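Local structure of glycoside hydrolase family 31 (Trueperella pyogenes, 5I0F) at residues D561-S566 / A576-A581; G567-A572 / P606-E611. The protein degrades cycloalternan, a cyclic glucose oligosaccharide, as a family 31 glycoside hydrolase, probably through a covalent glycosyl-enzyme intermediate. One frame throughout, in Å; residues are numbered along the deposited sequence.

Both interactions involve the chain between barrel strand 558-561 and helix 572-583. Interaction 1 is fully buried. It packs the first part of that connection, 561-566, on the helix to which the connection leads. Interaction 2 lies further from the centre of the chain. It packs the second part, 567-572, on a different helix, 606-613, and its V569 is partly exposed. Interaction 1 is mainly methyls against methyls and a ring. In interaction 2 valine side chains pack on each other and on polar atoms, the amide of N608 and the carbonyl of P570. The two sites touch through A563 O and P570 CB, 3.7 Å apart. Interaction 1 also carries F565, which reaches the bound sugar.

Interaction 1 (D561-S566 / A576-A581); sequences DLAGFS and ARAFAA. With BGC (beta-D-glucopyranose), chain C.
L562 lies against F579, and A563 lies against A578. The nearest atoms of the first pair are L562 CD1 and F579 CD2, 3.8 Å apart. L562 CD2 meets the same ring carbon, F579 CD2, at 4.0 Å, so both methyls of the leucine fork sit by one corner of the ring. The two side chains meet at a slant. With chi1 of 68°, L562 CG stands between its own backbone N and carbonyl carbon, and the fork is carried toward the helix.

The second pair is methyl to methyl, with A563 CB 3.8 Å from A578 CB. The A578 methyl also comes 3.6 Å from the backbone atom A563 N. Small residues on both sides let the loop backbone come close to the helix. A type II beta turn from D561 to G564 presents L562 and A563 at its two middle positions. Beyond the ring contact with L562, F579 reaches Y625 and T626 of helix 617-646.

F565 does not touch the helix. Its CE2 lies 3.7 Å from C3 of the bound glucose BGC. The sugar's O4 lies at the edge of the F565 ring, in the plane of that ring. H591 also meets the F565 ring. The arrangement belongs to a TIM barrel: the loop at the C-terminal end of strand 558-561 packs on the following helix and carries F565 into the glycan pocket.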
loop_
_atom_site.group_PDB
_atom_site.type_symbol
_atom_site.label_atom_id
_atom_site.label_comp_id
_atom_site.label_asym_id
_atom_site.label_seq_id
_atom_site.Cartn_x
_atom_site.Cartn_y
_atom_site.Cartn_z
ATOM N N ASP A 561 9.372 8.494 2.141
ATOM C CA ASP A 561 9.773 9.382 3.243
ATOM C C ASP A 561 11.284 9.261 3.396
ATOM O O ASP A 561 11.779 8.289 3.961
ATOM C CB ASP A 561 9.134 8.951 4.543
ATOM C CG ASP A 561 7.606 8.959 4.515
ATOM O OD1 ASP A 561 6.948 9.642 3.672
ATOM O OD2 ASP A 561 7.071 8.246 5.384
ATOM N N LEU A 562 12.042 10.203 2.868
ATOM C CA LEU A 562 13.485 10.005 2.838
ATOM C C LEU A 562 14.031 9.873 4.271
ATOM O O LEU A 562 13.650 10.627 5.153
ATOM C CB LEU A 562 14.202 11.106 2.027
ATOM C CG LEU A 562 14.218 12.533 2.564
ATOM C CD1 LEU A 562 15.403 12.807 3.500
ATOM C CD2 LEU A 562 14.238 13.536 1.422
ATOM N N ALA A 563 14.876 8.850 4.487
ATOM C CA ALA A 563 15.462 8.517 5.766
ATOM C C ALA A 563 14.491 8.053 6.846
ATOM O O ALA A 563 14.876 7.965 8.011
ATOM C CB ALA A 563 16.346 9.659 6.266
ATOM N N GLY A 564 13.251 7.730 6.477
ATOM C CA GLY A 564 12.256 7.244 7.419
ATOM C C GLY A 564 11.520 8.343 8.198
ATOM O O GLY A 564 12.081 9.410 8.521
ATOM N N PHE A 565 10.259 8.071 8.516
ATOM C CA PHE A 565 9.426 9.049 9.218
ATOM C C PHE A 565 9.195 8.767 10.701
ATOM O O PHE A 565 8.741 9.673 11.410
ATOM C CB PHE A 565 8.108 9.291 8.460
ATOM C CG PHE A 565 6.911 8.513 8.954
ATOM C CD1 PHE A 565 6.956 7.160 9.226
ATOM C CD2 PHE A 565 5.685 9.142 9.015
ATOM C CE1 PHE A 565 5.812 6.473 9.649
ATOM C CE2 PHE A 565 4.545 8.467 9.411
ATOM C CZ PHE A 565 4.602 7.128 9.731
ATOM N N SER A 566 9.496 7.543 11.151
ATOM C CA SER A 566 9.105 7.070 12.491
ATOM C C SER A 566 10.308 6.979 13.423
ATOM O O SER A 566 11.395 6.582 13.011
ATOM C CB SER A 566 8.429 5.711 12.390
ATOM O OG SER A 566 8.053 5.195 13.659
ATOM N N ALA A 576 22.018 12.085 5.253
ATOM C CA ALA A 576 22.828 12.489 4.106
ATOM C C ALA A 576 22.711 11.567 2.919
ATOM O O ALA A 576 22.509 12.040 1.796
ATOM C CB ALA A 576 24.286 12.637 4.499
ATOM N N ARG A 577 22.860 10.259 3.137
ATOM C CA ARG A 577 22.832 9.311 2.020
ATOM C C ARG A 577 21.428 9.216 1.416
ATOM O O ARG A 577 21.273 9.142 0.200
ATOM C CB ARG A 577 23.299 7.916 2.441
ATOM C CG ARG A 577 24.728 7.798 2.927
ATOM C CD ARG A 577 25.727 8.376 1.957
ATOM N NE ARG A 577 27.093 7.948 2.238
ATOM C CZ ARG A 577 28.172 8.385 1.590
ATOM N NH1 ARG A 577 28.080 9.286 0.610
ATOM N NH2 ARG A 577 29.372 7.904 1.925
ATOM N N ALA A 578 20.417 9.252 2.263
ATOM C CA ALA A 578 19.041 9.142 1.824
ATOM C C ALA A 578 18.579 10.398 1.090
ATOM O O ALA A 578 17.813 10.312 0.124
ATOM C CB ALA A 578 18.134 8.870 3.012
ATOM N N PHE A 579 19.026 11.565 1.562
ATOM C CA PHE A 579 18.678 12.837 0.909
ATOM C C PHE A 579 19.284 12.863 -0.511
ATOM O O PHE A 579 18.614 13.249 -1.472
ATOM C CB PHE A 579 19.126 14.032 1.763
ATOM C CG PHE A 579 18.429 15.341 1.439
ATOM C CD1 PHE A 579 18.812 16.104 0.346
ATOM C CD2 PHE A 579 17.430 15.832 2.273
ATOM C CE1 PHE A 579 18.194 17.317 0.067
ATOM C CE2 PHE A 579 16.807 17.051 2.008
ATOM C CZ PHE A 579 17.173 17.789 0.890
ATOM N N ALA A 580 20.537 12.413 -0.640
ATOM C CA ALA A 580 21.208 12.327 -1.952
ATOM C C ALA A 580 20.468 11.361 -2.886
ATOM O O ALA A 580 20.207 11.669 -4.057
ATOM C CB ALA A 580 22.663 11.913 -1.774
ATOM N N ALA A 581 20.075 10.206 -2.361
ATOM C CA ALA A 581 19.360 9.238 -3.172
ATOM C C ALA A 581 18.023 9.769 -3.633
ATOM O O ALA A 581 17.671 9.595 -4.819
ATOM C CB ALA A 581 19.166 7.932 -2.420
HETATM C C2 BGC C . 0.538 7.737 6.646
HETATM C C3 BGC C . 1.532 8.677 7.353
HETATM C C4 BGC C . 0.760 9.800 8.039
HETATM C C5 BGC C . -0.308 9.235 8.987
HETATM C C6 BGC C . -1.183 10.376 9.490
HETATM C C1 BGC C . -0.965 7.827 7.018
HETATM O O2 BGC C . 1.029 6.495 6.104
HETATM O O3 BGC C . 2.478 9.193 6.413
HETATM O O4 BGC C . 1.662 10.655 8.768
HETATM O O5 BGC C . -1.151 8.217 8.391
HETATM O O6 BGC C . -2.043 9.930 10.543
#

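Interaction 2 (G567-A572 / P606-E611); sequences GPVPEA and PWNVAE
This is a small van der Waals contact, made by valine side chains, between an extended loop and a helix in the TIM-barrel domain. The loop segment 567-572 leads into helix 572-583. Its partner, 606-611, is the start of helix 606-613. V569 and V609 are the closest pair along the backbones, with their CA atoms 6.1 Å apart.

V569 faces the helix and meets two residues there. Its CB lies 4.2 Å from V609 CG2, a loose approach. Its CG1 lies 3.7 Å from N608 ND2, and the valine and the asparagine lie at an angle to each other. N608 reaches the loop because its CG points away from the backbone N, at chi1 -171°, and the amide end comes nearer than the start of the side chain.

The amide is held by other partners. ND2 donates to the carbonyls of L601 and D603, and OD1 bonds to Q612 NE2. The methyl of V569 therefore packs beside an amide that is already fixed.

V609 uses its two methyls differently. CG2 turns to V569. The other methyl, V609 CG1, sits 3.7 Å from the carbonyl oxygen P570 O. That oxygen is buried here and has no polar partner in the model.

E571 takes the N-cap position of helix 572-583, and its OE1 bonds to W537 NE1. Y575 of helix 572-583 touches both P570 and V609. L618 of helix 617-646 touches V609 and A572, so the contact lies where helices 572-583, 606-613 and 617-646 come together, beyond the C-terminal end of barrel strand 558-561.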
loop_
_atom_site.group_PDB
_atom_site.type_symbol
_atom_site.label_atom_id
_atom_site.label_comp_id
_atom_site.label_asym_id
_atom_site.label_seq_id
_atom_site.Cartn_x
_atom_site.Cartn_y
_atom_site.Cartn_z
ATOM N N GLY A 567 10.092 7.322 14.686
ATOM C CA GLY A 567 11.127 7.245 15.722
ATOM C C GLY A 567 11.983 8.488 15.797
ATOM O O GLY A 567 11.723 9.488 15.101
ATOM N N PRO A 568 13.010 8.456 16.657
ATOM C CA PRO A 568 13.981 9.546 16.700
ATOM C C PRO A 568 14.473 9.910 15.291
ATOM O O PRO A 568 14.440 9.072 14.398
ATOM C CB PRO A 568 15.117 8.954 17.545
ATOM C CG PRO A 568 14.409 8.038 18.483
ATOM C CD PRO A 568 13.301 7.426 17.672
ATOM N N VAL A 569 14.894 11.152 15.092
ATOM C CA VAL A 569 15.425 11.535 13.769
ATOM C C VAL A 569 16.541 10.555 13.303
ATOM O O VAL A 569 17.275 10.011 14.128
ATOM C CB VAL A 569 15.930 12.989 13.715
ATOM C CG1 VAL A 569 14.808 13.966 14.080
ATOM C CG2 VAL A 569 17.129 13.211 14.613
ATOM N N PRO A 570 16.666 10.339 11.980
ATOM C CA PRO A 570 17.735 9.504 11.480
ATOM C C PRO A 570 19.094 10.070 11.869
ATOM O O PRO A 570 19.239 11.287 11.983
ATOM C CB PRO A 570 17.543 9.569 9.956
ATOM C CG PRO A 570 16.796 10.814 9.724
ATOM C CD PRO A 570 15.862 10.890 10.879
ATOM N N GLU A 571 20.060 9.186 12.092
ATOM C CA GLU A 571 21.458 9.599 12.315
ATOM C C GLU A 571 21.921 10.412 11.105
ATOM O O GLU A 571 21.409 10.218 9.988
ATOM C CB GLU A 571 22.368 8.371 12.531
ATOM C CG GLU A 571 22.756 7.599 11.257
ATOM C CD GLU A 571 23.865 6.566 11.462
ATOM O OE1 GLU A 571 23.720 5.404 11.013
ATOM O OE2 GLU A 571 24.905 6.928 12.065
ATOM N N ALA A 572 22.897 11.293 11.317
ATOM C CA ALA A 572 23.272 12.274 10.283
ATOM C C ALA A 572 23.656 11.582 8.975
ATOM O O ALA A 572 23.263 12.025 7.914
ATOM C CB ALA A 572 24.428 13.161 10.765
ATOM N N PRO A 606 15.950 19.599 7.384
ATOM C CA PRO A 606 17.403 19.567 7.471
ATOM C C PRO A 606 17.948 20.189 8.747
ATOM O O PRO A 606 18.894 19.654 9.353
ATOM C CB PRO A 606 17.831 20.353 6.225
ATOM C CG PRO A 606 16.739 20.106 5.236
ATOM C CD PRO A 606 15.484 20.077 6.064
ATOM N N TRP A 607 17.302 21.270 9.181
ATOM C CA TRP A 607 17.677 22.000 10.412
ATOM C C TRP A 607 17.385 21.230 11.698
ATOM O O TRP A 607 18.226 21.231 12.607
ATOM C CB TRP A 607 17.069 23.434 10.466
ATOM C CG TRP A 607 15.681 23.571 9.921
ATOM C CD1 TRP A 607 14.514 23.523 10.621
ATOM C CD2 TRP A 607 15.319 23.722 8.549
ATOM N NE1 TRP A 607 13.454 23.641 9.770
ATOM C CE2 TRP A 607 13.923 23.779 8.491
ATOM C CE3 TRP A 607 16.052 23.852 7.365
ATOM C CZ2 TRP A 607 13.235 23.933 7.291
ATOM C CZ3 TRP A 607 15.388 24.005 6.189
ATOM C CH2 TRP A 607 13.988 24.060 6.156
ATOM N N ASN A 608 16.217 20.588 11.812
ATOM C CA ASN A 608 15.955 19.785 13.016
ATOM C C ASN A 608 16.891 18.577 13.116
ATOM O O ASN A 608 17.459 18.299 14.192
ATOM C CB ASN A 608 14.507 19.314 13.115
ATOM C CG ASN A 608 14.212 18.687 14.465
ATOM O OD1 ASN A 608 14.474 19.299 15.511
ATOM N ND2 ASN A 608 13.717 17.451 14.462
ATOM N N VAL A 609 17.115 17.905 11.990
ATOM C CA VAL A 609 18.022 16.756 11.984
ATOM C C VAL A 609 19.439 17.215 12.353
ATOM O O VAL A 609 20.106 16.563 13.171
ATOM C CB VAL A 609 17.963 15.943 10.671
ATOM C CG1 VAL A 609 18.894 14.754 10.727
ATOM C CG2 VAL A 609 16.521 15.440 10.398
ATOM N N ALA A 610 19.879 18.333 11.775
ATOM C CA ALA A 610 21.195 18.904 12.096
ATOM C C ALA A 610 21.293 19.209 13.587
ATOM O O ALA A 610 22.309 18.873 14.224
ATOM C CB ALA A 610 21.466 20.163 11.290
ATOM N N GLU A 611 20.239 19.811 14.141
ATOM C CA GLU A 611 20.211 20.158 15.574
ATOM C C GLU A 611 20.306 18.902 16.446
ATOM O O GLU A 611 21.155 18.851 17.349
ATOM C CB GLU A 611 18.951 20.972 15.919
ATOM C CG GLU A 611 18.639 21.194 17.412
ATOM C CD GLU A 611 19.719 21.952 18.167
ATOM O OE1 GLU A 611 20.377 22.841 17.570
ATOM O OE2 GLU A 611 19.900 21.676 19.383
#